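Local coordinates for protein folylpolyglutamate synthase/dihydrofolate synthase (Thermotoga maritima, PDB 1O5Z) that probably catalyses the ATP-dependent addition of glutamate to dihydropteroate, giving dihydrofolate, and the lengthening of the gamma-linked glutamate tail of tetrahydrofolates, at residues 63-68 / 270-275; 265-270 / 302-307; 306-311 / 334-339; 316-321 / 429-434; 349-352 / 356-359. One frame throughout, in Å; residues are numbered along the deposited sequence.

Contact 1. Residues 63-68 / 270-275. With SO4 (sulfate ion), chain C; SO4 (sulfate ion), chain B.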
# COMPACT_ATOMS: atom_id res chain seq x y z
N LYS A 63 0.62 5.84 -2.58
CA LYS A 63 1.71 5.26 -3.34
C LYS A 63 1.44 3.77 -3.65
O LYS A 63 1.77 3.30 -4.74
CB LYS A 63 3.11 5.51 -2.74
CG LYS A 63 3.26 5.27 -1.28
CD LYS A 63 4.73 5.14 -0.89
CE LYS A 63 4.83 4.83 0.64
NZ LYS A 63 3.89 5.64 1.47
N GLY A 64 0.88 3.05 -2.69
CA GLY A 64 0.49 1.68 -2.90
C GLY A 64 -0.56 1.56 -3.97
O GLY A 64 -0.43 0.69 -4.82
N SER A 65 -1.61 2.38 -3.93
CA SER A 65 -2.68 2.37 -4.98
C SER A 65 -2.12 2.72 -6.33
O SER A 65 -2.48 2.09 -7.33
CB SER A 65 -3.74 3.44 -4.76
OG SER A 65 -4.52 3.23 -3.61
N VAL A 66 -1.31 3.79 -6.39
CA VAL A 66 -0.75 4.23 -7.69
C VAL A 66 0.18 3.14 -8.24
O VAL A 66 0.10 2.81 -9.42
CB VAL A 66 -0.03 5.58 -7.61
CG1 VAL A 66 0.78 5.82 -8.87
CG2 VAL A 66 -1.05 6.73 -7.39
N ALA A 67 1.02 2.57 -7.39
CA ALA A 67 1.87 1.45 -7.85
C ALA A 67 1.04 0.30 -8.42
O ALA A 67 1.33 -0.23 -9.48
CB ALA A 67 2.75 0.92 -6.70
N ASN A 68 0.03 -0.11 -7.66
CA ASN A 68 -0.85 -1.20 -8.04
C ASN A 68 -1.53 -0.93 -9.37
O ASN A 68 -1.59 -1.79 -10.21
CB ASN A 68 -1.92 -1.44 -6.98
CG ASN A 68 -2.68 -2.70 -7.23
OD1 ASN A 68 -3.81 -2.66 -7.74
ND2 ASN A 68 -2.05 -3.84 -6.90
N PRO A 270 -13.09 8.64 -3.62
CA PRO A 270 -12.74 9.67 -4.64
C PRO A 270 -11.23 10.04 -4.73
O PRO A 270 -10.75 10.42 -5.80
CB PRO A 270 -13.61 10.87 -4.25
CG PRO A 270 -14.51 10.35 -3.12
CD PRO A 270 -13.79 9.22 -2.46
N HIS A 271 -10.48 9.87 -3.63
CA HIS A 271 -9.00 9.93 -3.69
C HIS A 271 -8.43 8.92 -4.65
O HIS A 271 -7.36 9.14 -5.17
CB HIS A 271 -8.32 9.70 -2.34
CG HIS A 271 -8.31 10.90 -1.47
ND1 HIS A 271 -7.81 12.12 -1.89
CD2 HIS A 271 -8.79 11.11 -0.22
CE1 HIS A 271 -7.97 13.02 -0.94
NE2 HIS A 271 -8.55 12.43 0.10
N GLN A 272 -9.12 7.79 -4.85
CA GLN A 272 -8.59 6.77 -5.74
C GLN A 272 -8.70 7.20 -7.19
O GLN A 272 -7.91 6.76 -8.04
CB GLN A 272 -9.24 5.41 -5.52
CG GLN A 272 -9.06 4.83 -4.14
CD GLN A 272 -7.60 4.74 -3.68
OE1 GLN A 272 -7.35 4.80 -2.48
NE2 GLN A 272 -6.65 4.63 -4.59
N ILE A 273 -9.66 8.08 -7.48
CA ILE A 273 -9.80 8.56 -8.84
C ILE A 273 -8.60 9.47 -9.15
O ILE A 273 -8.00 9.44 -10.25
CB ILE A 273 -11.18 9.17 -9.07
CG1 ILE A 273 -12.19 8.05 -9.26
CG2 ILE A 273 -11.20 10.06 -10.33
CD1 ILE A 273 -13.60 8.48 -9.05
N GLU A 274 -8.18 10.21 -8.14
CA GLU A 274 -6.97 11.00 -8.31
C GLU A 274 -5.73 10.14 -8.41
O GLU A 274 -4.81 10.45 -9.15
CB GLU A 274 -6.85 12.05 -7.19
CG GLU A 274 -7.88 13.15 -7.37
CD GLU A 274 -7.47 14.46 -6.75
OE1 GLU A 274 -6.45 14.53 -6.04
OE2 GLU A 274 -8.17 15.45 -6.99
N ASN A 275 -5.67 9.06 -7.66
CA ASN A 275 -4.53 8.18 -7.74
C ASN A 275 -4.48 7.62 -9.15
O ASN A 275 -3.43 7.45 -9.71
CB ASN A 275 -4.66 7.05 -6.73
CG ASN A 275 -4.42 7.51 -5.28
OD1 ASN A 275 -4.78 6.82 -4.32
ND2 ASN A 275 -3.85 8.65 -5.11
S SO4 C . -1.63 3.77 -0.11
O1 SO4 C . -1.77 5.00 0.67
O2 SO4 C . -2.19 2.60 0.53
O3 SO4 C . -0.18 3.61 -0.23
O4 SO4 C . -2.31 3.87 -1.40
S SO4 B . 6.10 7.89 3.77
O1 SO4 B . 6.03 6.44 3.97
O2 SO4 B . 4.90 8.50 4.31
O3 SO4 B . 6.23 8.10 2.32
O4 SO4 B . 7.29 8.46 4.39
O HOH W 1 -4.79 4.78 -1.02
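The first turns of two helices, carrying Ser-65 and Val-66 on one and Gln-272 and Asn-275 on the other, approach with their axes 9.6 Å apart and their N-to-C directions 50° from each other. The CA atoms of Val-66 and Asn-275 mark the closest backbone approach, at 5.5 Å. The junction has a polar and a largely apolar half. Ser-65 aims its side chain at the second helix, where Gln-272 NE2 donates to Ser-65 OG over 2.7 Å; the N-H...O angle of 135° makes this bond weak despite its length. The amide gets there because the Gln-272 chain folds back at chi2 (-54°), which brings its end nearer than its CB direction would suggest. One residue on, Val-66 CG2 packs on Asn-275, 3.7 Å from its CB and 3.4 Å from its backbone O.

A water fills the corner between Ser-65 OG, Gln-272 and a sulfate, donating to Gln-272 OE1 at 2.9 Å and also to the sulfate. That same anion sits at the N-terminal end of helix 63-77: Gly-64 N reaches one of its oxygens, O3, at 2.7 Å, and Ser-65 N another, O4, at 3.0 Å. Gly-62 N binds it too. Backbone N-H groups converging on an oxyanion at a helix start, in the sequence Gly-Lys-Gly-Ser, are the hallmark of the P-loop of the Mur ligase middle domain; the sulfate, probably from the crystallisation liquor, plausibly marks a phosphate position of ATP.

Contact 2. Residues 265-270 / 302-307. With SO4 (sulfate ion), chain C.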
# COMPACT_ATOMS: atom_id res chain seq x y z
N LEU A 265 -13.06 2.75 -12.07
CA LEU A 265 -12.34 2.13 -10.99
C LEU A 265 -13.23 1.25 -10.17
O LEU A 265 -14.33 1.63 -9.77
CB LEU A 265 -11.82 3.16 -10.03
CG LEU A 265 -10.48 3.83 -10.18
CD1 LEU A 265 -10.36 4.61 -8.91
CD2 LEU A 265 -9.33 2.86 -10.31
N THR A 266 -12.72 0.10 -9.84
CA THR A 266 -13.41 -0.78 -8.96
C THR A 266 -13.21 -0.30 -7.53
O THR A 266 -14.16 -0.25 -6.75
CB THR A 266 -12.88 -2.17 -9.20
OG1 THR A 266 -13.23 -2.51 -10.54
CG2 THR A 266 -13.62 -3.21 -8.37
N MET A 267 -11.98 0.10 -7.24
CA MET A 267 -11.63 0.69 -5.95
C MET A 267 -12.52 1.87 -5.66
O MET A 267 -12.79 2.72 -6.54
CB MET A 267 -10.21 1.20 -5.96
CG MET A 267 -9.15 0.15 -5.93
SD MET A 267 -7.56 0.99 -6.06
CE MET A 267 -7.48 1.52 -4.37
N ASN A 268 -12.99 1.94 -4.42
CA ASN A 268 -13.95 2.96 -4.01
C ASN A 268 -13.26 4.04 -3.26
O ASN A 268 -12.20 3.81 -2.71
CB ASN A 268 -15.01 2.34 -3.18
CG ASN A 268 -15.79 1.34 -3.95
OD1 ASN A 268 -16.60 1.70 -4.86
ND2 ASN A 268 -15.55 0.06 -3.65
N GLY A 269 -13.83 5.23 -3.30
CA GLY A 269 -13.20 6.39 -2.70
C GLY A 269 -12.76 7.35 -3.79
O GLY A 269 -12.14 6.93 -4.79
N PRO A 270 -13.09 8.64 -3.62
CA PRO A 270 -12.74 9.67 -4.64
C PRO A 270 -11.23 10.04 -4.73
O PRO A 270 -10.75 10.42 -5.80
CB PRO A 270 -13.61 10.87 -4.25
CG PRO A 270 -14.51 10.35 -3.12
CD PRO A 270 -13.79 9.22 -2.46
N ALA A 302 -7.18 -3.03 -10.48
CA ALA A 302 -6.50 -2.47 -9.31
C ALA A 302 -7.27 -2.65 -7.99
O ALA A 302 -8.50 -2.45 -7.91
CB ALA A 302 -6.20 -1.01 -9.51
N LYS A 303 -6.50 -2.97 -6.95
CA LYS A 303 -7.04 -3.25 -5.64
C LYS A 303 -6.02 -2.79 -4.61
O LYS A 303 -4.85 -3.12 -4.74
CB LYS A 303 -7.22 -4.75 -5.51
CG LYS A 303 -7.89 -5.14 -4.18
CD LYS A 303 -8.33 -6.62 -4.17
CE LYS A 303 -9.73 -6.83 -4.87
NZ LYS A 303 -9.71 -8.05 -5.77
N ASN A 304 -6.45 -2.01 -3.61
CA ASN A 304 -5.61 -1.64 -2.52
C ASN A 304 -6.14 -2.27 -1.27
O ASN A 304 -7.18 -1.86 -0.74
CB ASN A 304 -5.54 -0.11 -2.37
CG ASN A 304 -4.32 0.35 -1.54
OD1 ASN A 304 -3.53 -0.47 -1.06
ND2 ASN A 304 -4.19 1.65 -1.36
N LEU A 305 -5.44 -3.27 -0.78
CA LEU A 305 -6.02 -4.14 0.25
C LEU A 305 -6.22 -3.40 1.56
O LEU A 305 -5.32 -2.69 2.04
CB LEU A 305 -5.18 -5.40 0.48
CG LEU A 305 -4.72 -6.25 -0.70
CD1 LEU A 305 -3.80 -7.31 -0.17
CD2 LEU A 305 -5.85 -6.83 -1.52
N GLY A 306 -7.41 -3.56 2.14
CA GLY A 306 -7.74 -2.98 3.42
C GLY A 306 -7.81 -1.47 3.42
O GLY A 306 -7.83 -0.86 4.46
N ARG A 307 -7.87 -0.87 2.23
CA ARG A 307 -7.90 0.53 2.11
C ARG A 307 -9.26 0.85 1.51
O ARG A 307 -9.40 1.01 0.31
CB ARG A 307 -6.76 0.96 1.21
CG ARG A 307 -5.34 0.63 1.79
CD ARG A 307 -4.68 1.75 2.60
NE ARG A 307 -5.47 2.95 2.38
CZ ARG A 307 -5.02 4.18 2.32
NH1 ARG A 307 -3.74 4.47 2.51
NH2 ARG A 307 -5.87 5.17 2.08
S SO4 C . -1.63 3.77 -0.11
O1 SO4 C . -1.77 5.00 0.67
O2 SO4 C . -2.19 2.60 0.53
O3 SO4 C . -0.18 3.61 -0.23
O4 SO4 C . -2.31 3.87 -1.40
O HOH W 2 -9.90 -0.73 -9.12
O HOH W 3 -10.20 2.59 -1.53
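Met-267 lays its thioether along the backbone of residues 302-304. Its CG lies 3.3 Å from Ala-302 O, and its SD is 4.2 Å from Ala-302 CB. A bend at chi3 (78°) then swings the methyl toward Asn-304 CB; the modelled 3.2 Å between Met-267 CE and that atom is too short to trust in detail. One polar link between the two loops runs through a water, which accepts from Met-267 N at 2.9 Å and donates to Ala-302 O.

Beyond the methionine, the amide of Asn-304 points to the sulfate of the P-loop: Asn-304 ND2 meets its O2 at 2.9 Å, and the angle of 168° shows a nearly straight bond. Arg-307 NH1 forms a salt bridge to O1 of that anion at 2.7 Å, while O4 lies over one face of the guanidinium. Both residues come from a type II turn, Asn-304 to Arg-307, closed by Arg-307 N bonding to Asn-304 O.

Met-267 also touches Ser-65 and Met-69 of helix 63-77 and Gln-272 of helix 271-286. Its side chain, on the loop leaving strand 259-265, thus lies between those helices and the connection from helix 292-301 to strand 309-313.

Contact 3. Residues 306-311 / 334-339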
# COMPACT_ATOMS: atom_id res chain seq x y z
N GLY A 306 -7.41 -3.56 2.14
CA GLY A 306 -7.74 -2.98 3.42
C GLY A 306 -7.81 -1.47 3.42
O GLY A 306 -7.83 -0.86 4.46
N ARG A 307 -7.87 -0.87 2.23
CA ARG A 307 -7.90 0.53 2.11
C ARG A 307 -9.26 0.85 1.51
O ARG A 307 -9.40 1.01 0.31
CB ARG A 307 -6.76 0.96 1.21
CG ARG A 307 -5.34 0.63 1.79
CD ARG A 307 -4.68 1.75 2.60
NE ARG A 307 -5.47 2.95 2.38
CZ ARG A 307 -5.02 4.18 2.32
NH1 ARG A 307 -3.74 4.47 2.51
NH2 ARG A 307 -5.87 5.17 2.08
N PHE A 308 -10.25 0.95 2.38
CA PHE A 308 -11.66 1.20 2.02
C PHE A 308 -12.04 0.24 0.96
O PHE A 308 -12.51 0.61 -0.12
CB PHE A 308 -11.99 2.64 1.61
CG PHE A 308 -13.48 2.93 1.64
CD1 PHE A 308 -14.16 2.91 2.85
CD2 PHE A 308 -14.19 3.16 0.48
CE1 PHE A 308 -15.51 3.16 2.89
CE2 PHE A 308 -15.55 3.40 0.54
CZ PHE A 308 -16.20 3.37 1.76
N GLU A 309 -11.79 -1.00 1.35
CA GLU A 309 -12.01 -2.15 0.53
C GLU A 309 -13.35 -2.69 0.91
O GLU A 309 -13.58 -2.99 2.08
CB GLU A 309 -10.97 -3.23 0.85
CG GLU A 309 -10.67 -4.05 -0.35
CD GLU A 309 -9.94 -5.30 -0.03
OE1 GLU A 309 -9.28 -5.35 1.03
OE2 GLU A 309 -10.05 -6.23 -0.85
N ILE A 310 -14.23 -2.83 -0.07
CA ILE A 310 -15.52 -3.44 0.17
C ILE A 310 -15.52 -4.80 -0.48
O ILE A 310 -15.30 -4.89 -1.68
CB ILE A 310 -16.67 -2.55 -0.41
CG1 ILE A 310 -16.80 -1.25 0.38
CG2 ILE A 310 -18.01 -3.31 -0.36
CD1 ILE A 310 -16.09 -0.18 -0.22
N LEU A 311 -15.82 -5.83 0.30
CA LEU A 311 -15.90 -7.19 -0.17
C LEU A 311 -17.30 -7.71 0.10
O LEU A 311 -17.71 -7.78 1.24
CB LEU A 311 -14.95 -8.09 0.63
CG LEU A 311 -13.60 -8.54 0.09
CD1 LEU A 311 -13.04 -9.59 1.06
CD2 LEU A 311 -13.67 -9.11 -1.32
N ARG A 334 -16.03 9.67 6.22
CA ARG A 334 -16.28 10.45 5.01
C ARG A 334 -16.61 9.54 3.85
O ARG A 334 -17.57 9.74 3.13
CB ARG A 334 -15.05 11.25 4.63
CG ARG A 334 -14.68 12.30 5.63
CD ARG A 334 -13.99 13.52 5.04
NE ARG A 334 -14.11 14.63 5.99
CZ ARG A 334 -13.26 14.89 6.98
NH1 ARG A 334 -12.18 14.13 7.14
NH2 ARG A 334 -13.48 15.93 7.80
N SER A 335 -15.77 8.56 3.66
CA SER A 335 -15.99 7.55 2.63
C SER A 335 -17.30 6.76 2.82
O SER A 335 -18.05 6.57 1.87
CB SER A 335 -14.77 6.63 2.57
OG SER A 335 -13.72 7.34 1.93
N LEU A 336 -17.58 6.34 4.05
CA LEU A 336 -18.88 5.76 4.41
C LEU A 336 -20.09 6.60 4.08
O LEU A 336 -21.11 6.06 3.70
CB LEU A 336 -18.95 5.43 5.89
CG LEU A 336 -18.07 4.28 6.30
CD1 LEU A 336 -17.95 4.31 7.77
CD2 LEU A 336 -18.66 2.95 5.83
N LYS A 337 -20.00 7.92 4.23
CA LYS A 337 -21.13 8.78 3.96
C LYS A 337 -21.43 8.88 2.46
O LYS A 337 -22.56 9.21 2.03
CB LYS A 337 -20.91 10.17 4.59
CG LYS A 337 -20.75 10.25 6.14
CD LYS A 337 -21.34 11.60 6.68
CE LYS A 337 -20.69 12.17 8.01
NZ LYS A 337 -20.60 11.18 9.14
N LEU A 338 -20.43 8.61 1.64
CA LEU A 338 -20.59 8.69 0.20
C LEU A 338 -21.26 7.47 -0.35
O LEU A 338 -22.10 7.56 -1.21
CB LEU A 338 -19.24 8.82 -0.48
CG LEU A 338 -18.61 10.19 -0.53
CD1 LEU A 338 -17.26 10.06 -1.19
CD2 LEU A 338 -19.50 11.21 -1.26
N TYR A 339 -20.86 6.32 0.13
CA TYR A 339 -21.23 5.09 -0.51
C TYR A 339 -22.33 4.35 0.23
O TYR A 339 -22.91 3.41 -0.31
CB TYR A 339 -19.99 4.20 -0.63
CG TYR A 339 -19.00 4.69 -1.69
CD1 TYR A 339 -17.84 5.35 -1.34
CD2 TYR A 339 -19.22 4.46 -3.04
CE1 TYR A 339 -16.94 5.78 -2.30
CE2 TYR A 339 -18.33 4.88 -3.99
CZ TYR A 339 -17.19 5.54 -3.62
OH TYR A 339 -16.30 5.97 -4.58
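Tyr-339 OH is gripped by two groups from elsewhere in the chain, Gly-269 N and Asn-250 OD1, so the phenol end is fixed while its ring is left to pack against Phe-308. Tyr-339 CD1 approaches the edge of the Phe-308 ring, 3.5 Å from Phe-308 CE2 and near the plane of that ring. The two rings are inclined by 40° with centroids 5.8 Å apart, which is neither a parallel stack nor a T-shape.

One face of the phenylalanine is covered by Ser-335: its CB stands 3.6 Å from the ring centroid and 12° off the normal, a CH-pi contact over the centre. Ile-310 CD1 lies over the opposite face, displaced toward the rim, and Leu-336 CD2 approaches Phe-308 CE1 at 4.3 Å. The ring reaches the helix with its CG anti to the backbone N (chi1 -163°), from a residue whose positive phi belongs to a G1 beta bulge, where Phe-308 and Glu-309 together sit opposite the single residue Leu-320 on the neighbouring strand. Just before the bulge, Gly-306 N donates to Glu-309 OE1 at 2.8 Å, and Arg-428 holds the other carboxylate oxygen of Glu-309.

Between residues 306-311 and the helix, then, the attachment is apolar: Ser-335 contributes its methylene, its hydroxyl bonding only weakly to Ser-331 O, and the polar bonds that fix Tyr-339 lead outside, to the middle domain.

Contact 4. Residues 316-321 / 429-434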
# COMPACT_ATOMS: atom_id res chain seq x y z
N LYS A 316 -23.32 -10.49 2.03
CA LYS A 316 -23.09 -9.45 3.01
C LYS A 316 -21.90 -8.62 2.59
O LYS A 316 -20.94 -9.16 2.06
CB LYS A 316 -22.84 -10.03 4.40
CG LYS A 316 -23.05 -8.95 5.50
CD LYS A 316 -22.13 -9.10 6.72
CE LYS A 316 -22.38 -10.45 7.39
NZ LYS A 316 -21.59 -10.69 8.59
N MET A 317 -21.99 -7.30 2.83
CA MET A 317 -20.89 -6.39 2.55
C MET A 317 -20.07 -6.21 3.76
O MET A 317 -20.62 -6.07 4.85
CB MET A 317 -21.35 -5.01 2.20
CG MET A 317 -22.31 -4.97 1.13
SD MET A 317 -21.89 -3.60 0.06
CE MET A 317 -20.79 -4.56 -1.03
N TYR A 318 -18.77 -6.15 3.52
CA TYR A 318 -17.76 -5.80 4.50
C TYR A 318 -16.97 -4.60 4.02
O TYR A 318 -16.51 -4.59 2.90
CB TYR A 318 -16.81 -6.95 4.69
CG TYR A 318 -17.49 -8.12 5.29
CD1 TYR A 318 -18.03 -9.11 4.50
CD2 TYR A 318 -17.60 -8.20 6.65
CE1 TYR A 318 -18.69 -10.17 5.07
CE2 TYR A 318 -18.26 -9.26 7.24
CZ TYR A 318 -18.79 -10.24 6.46
OH TYR A 318 -19.46 -11.26 7.07
N ILE A 319 -16.83 -3.60 4.87
CA ILE A 319 -15.98 -2.47 4.58
C ILE A 319 -14.73 -2.70 5.42
O ILE A 319 -14.76 -2.57 6.62
CB ILE A 319 -16.68 -1.14 4.92
CG1 ILE A 319 -17.99 -1.02 4.12
CG2 ILE A 319 -15.77 0.04 4.56
CD1 ILE A 319 -19.27 -1.57 4.77
N LEU A 320 -13.65 -3.11 4.74
CA LEU A 320 -12.40 -3.41 5.39
C LEU A 320 -11.57 -2.16 5.27
O LEU A 320 -11.20 -1.76 4.18
CB LEU A 320 -11.70 -4.60 4.72
CG LEU A 320 -12.56 -5.88 4.60
CD1 LEU A 320 -11.91 -6.96 3.73
CD2 LEU A 320 -12.94 -6.41 5.94
N ASP A 321 -11.29 -1.53 6.40
CA ASP A 321 -10.44 -0.39 6.40
C ASP A 321 -9.54 -0.41 7.59
O ASP A 321 -10.02 -0.41 8.73
CB ASP A 321 -11.26 0.88 6.38
CG ASP A 321 -10.43 2.10 6.06
OD1 ASP A 321 -10.62 2.66 4.95
OD2 ASP A 321 -9.56 2.58 6.85
N GLU A 429 -8.27 -12.14 5.51
CA GLU A 429 -7.74 -13.42 5.09
C GLU A 429 -8.83 -14.49 5.25
O GLU A 429 -8.99 -15.36 4.41
CB GLU A 429 -6.49 -13.83 5.85
CG GLU A 429 -5.79 -14.98 5.13
CD GLU A 429 -4.55 -15.46 5.80
OE1 GLU A 429 -4.13 -14.80 6.72
OE2 GLU A 429 -4.00 -16.54 5.40
N PHE A 430 -9.56 -14.43 6.33
CA PHE A 430 -10.51 -15.46 6.58
C PHE A 430 -11.67 -15.38 5.65
O PHE A 430 -12.17 -16.39 5.18
CB PHE A 430 -10.99 -15.43 8.01
CG PHE A 430 -11.64 -16.70 8.41
CD1 PHE A 430 -10.87 -17.81 8.74
CD2 PHE A 430 -13.03 -16.81 8.43
CE1 PHE A 430 -11.48 -18.99 9.09
CE2 PHE A 430 -13.64 -18.00 8.78
CZ PHE A 430 -12.87 -19.09 9.10
N LEU A 431 -12.07 -14.17 5.36
CA LEU A 431 -13.16 -13.93 4.45
C LEU A 431 -12.87 -14.39 3.04
O LEU A 431 -13.74 -14.89 2.31
CB LEU A 431 -13.46 -12.42 4.43
CG LEU A 431 -14.35 -11.86 5.55
CD1 LEU A 431 -14.49 -10.36 5.39
CD2 LEU A 431 -15.71 -12.55 5.60
N THR A 432 -11.63 -14.19 2.62
CA THR A 432 -11.24 -14.50 1.26
C THR A 432 -10.68 -15.90 1.15
O THR A 432 -10.73 -16.47 0.09
CB THR A 432 -10.25 -13.47 0.76
OG1 THR A 432 -9.19 -13.31 1.70
CG2 THR A 432 -10.91 -12.07 0.70
N THR A 433 -10.18 -16.48 2.23
CA THR A 433 -9.63 -17.84 2.12
C THR A 433 -10.29 -18.88 3.01
O THR A 433 -10.06 -20.06 2.85
CB THR A 433 -8.10 -17.88 2.41
OG1 THR A 433 -7.82 -17.55 3.79
CG2 THR A 433 -7.36 -16.84 1.55
N GLY A 434 -11.06 -18.46 3.98
CA GLY A 434 -11.65 -19.44 4.88
C GLY A 434 -10.67 -20.09 5.82
O GLY A 434 -11.02 -21.07 6.53
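Leu-431 straddles one face of the Tyr-318 ring, its two methyls spread along the ring's length. Leu-431 CD1 sits over the inner half, 3.7 Å from Tyr-318 CG, and counts as a CH-pi contact: it is 3.9 Å from the ring centroid and 16° off the normal. Leu-431 CD2 takes the outer half, 3.9 Å from Tyr-318 CZ. With CG anti to the carbonyl carbon (chi1 -82°), the leucine carries its fork toward the strand. Two residues along the strand, Leu-320 CD2 meets the same methyl, Leu-431 CD1, at 4.3 Å; alternation puts Tyr-318 and Leu-320 on one side of the sheet, while Ile-319 turns to Phe-308 and Phe-340.

The hydroxyl end of the tyrosine is tethered within its own strand, where Lys-316 NZ donates to Tyr-318 OH at 2.7 Å; that amine also bonds to Thr-411 OG1. On the helix side the last turn is tightly closed. Glu-429 O accepts from Thr-433 N at 2.7 Å and from Thr-433 OG1 at 2.6 Å, the two donors arriving from opposite faces of the carbonyl plane. After it the chain leaves helical geometry at Gly-434, whose CA lies over the Phe-430 ring. Ile-408 of helix 404-409 adds to the apolar layer, touching both Tyr-318 and Leu-431. Helix 421-433 thus packs by its C-terminal end on a mostly parallel mixed sheet, as in the Rossmann-like alpha/beta fold of the Mur ligase C-terminal domain.

Contact 5. Residues 349-352 / 356-359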
# COMPACT_ATOMS: atom_id res chain seq x y z
N ILE A 349 -14.83 -3.28 15.73
CA ILE A 349 -13.64 -2.48 16.03
C ILE A 349 -12.68 -3.12 17.08
O ILE A 349 -13.09 -3.63 18.11
CB ILE A 349 -14.06 -1.01 16.34
CG1 ILE A 349 -12.84 -0.06 16.32
CG2 ILE A 349 -14.87 -0.89 17.64
CD1 ILE A 349 -13.22 1.34 16.03
N GLY A 350 -11.40 -3.17 16.73
CA GLY A 350 -10.36 -3.60 17.65
C GLY A 350 -9.22 -2.62 17.48
O GLY A 350 -8.80 -2.35 16.36
N ILE A 351 -8.75 -2.05 18.56
CA ILE A 351 -7.66 -1.13 18.48
C ILE A 351 -6.65 -1.55 19.51
O ILE A 351 -7.03 -1.91 20.61
CB ILE A 351 -8.11 0.33 18.80
CG1 ILE A 351 -9.40 0.69 18.08
CG2 ILE A 351 -7.00 1.35 18.44
CD1 ILE A 351 -9.98 1.95 18.56
N LEU A 352 -5.37 -1.48 19.15
CA LEU A 352 -4.30 -1.66 20.12
C LEU A 352 -4.19 -0.44 21.03
O LEU A 352 -4.68 0.67 20.73
CB LEU A 352 -2.97 -1.95 19.40
CG LEU A 352 -3.02 -3.12 18.42
CD1 LEU A 352 -1.76 -3.21 17.58
CD2 LEU A 352 -3.24 -4.40 19.17
N ASN A 356 -4.41 6.00 19.59
CA ASN A 356 -5.30 6.91 20.30
C ASN A 356 -6.75 6.43 20.27
O ASN A 356 -7.61 6.97 19.54
CB ASN A 356 -5.16 8.32 19.78
CG ASN A 356 -5.54 9.31 20.81
OD1 ASN A 356 -6.68 9.31 21.27
ND2 ASN A 356 -4.59 10.12 21.23
N ARG A 357 -7.02 5.42 21.10
CA ARG A 357 -8.28 4.73 21.10
C ARG A 357 -9.45 5.65 21.13
O ARG A 357 -10.38 5.49 20.36
CB ARG A 357 -8.37 3.80 22.30
CG ARG A 357 -7.68 2.52 22.08
CD ARG A 357 -7.69 1.68 23.28
NE ARG A 357 -7.22 0.34 23.00
CZ ARG A 357 -6.98 -0.55 23.96
NH1 ARG A 357 -7.18 -0.21 25.24
NH2 ARG A 357 -6.54 -1.77 23.66
N GLU A 358 -9.41 6.59 22.06
CA GLU A 358 -10.53 7.47 22.35
C GLU A 358 -10.80 8.41 21.18
O GLU A 358 -11.93 8.57 20.76
CB GLU A 358 -10.19 8.26 23.61
CG GLU A 358 -11.18 9.31 24.07
CD GLU A 358 -10.52 10.25 25.05
OE1 GLU A 358 -10.41 11.46 24.77
OE2 GLU A 358 -10.03 9.76 26.08
N ASP A 359 -9.75 9.03 20.66
CA ASP A 359 -9.93 9.95 19.57
C ASP A 359 -10.33 9.17 18.31
O ASP A 359 -11.00 9.70 17.45
CB ASP A 359 -8.67 10.83 19.35
CG ASP A 359 -8.42 11.83 20.50
OD1 ASP A 359 -8.85 11.60 21.66
OD2 ASP A 359 -7.77 12.91 20.36
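Arg-357, the first residue of helix 357-361, reaches back to the loop that follows strand 345-349 and takes hold of Ile-351 O; Asn-356 just before it is the N-cap of this short helix. The loop between strand 345-349 and the helix is a strand-to-helix connection of the C-terminal alpha/beta domain. The grip on the carbonyl is side-on, two nitrogens to one oxygen. Arg-357 NH2 donates to Ile-351 O at 3.1 Å and Arg-357 NE at 3.3 Å, both from the same face of the carbonyl. The oxygen lies close to the guanidinium plane, but seen from the carbonyl the donors differ: NH2 is tilted 22° from its plane, whereas NE stands well above it, at 62°. Lys-382 O also bonds to NH2 and Asp-383 O to NH1, so the buried guanidinium is met by backbone carbonyls from two parts of the chain.

The capping bond is separate: Asp-359 N donates to Asn-356 OD1 at 3.1 Å with an angle of 153°, satisfying a first-turn N-H that has no helical carbonyl before it. An extended chain from CG to NE carries the guanidinium past Ile-351, the two side chains running in opposite directions, with Ile-351 CG2 3.9 Å from Arg-357 CG.

Following the chain from the N terminus, contact 1 closes the longest loop, some 200 residues, bringing helix 271-286 back to the P-loop helix 63-77. Contact 2 opens before that loop is shut, so the two cross; they share Pro-270 and the sulfate of the P-loop. The second segment of contact 2, 302-307, runs on into contact 3, sharing Gly-306 and Arg-307, and thus leads from the middle domain into the C-terminal one. Contacts 3 and 4 cross as well, using neighbouring strands 309-313 and 316-320, with helices 326-339 and 421-433 as partners. Contact 5, a short local closure after strand 345-349, falls wholly within the span of contact 4.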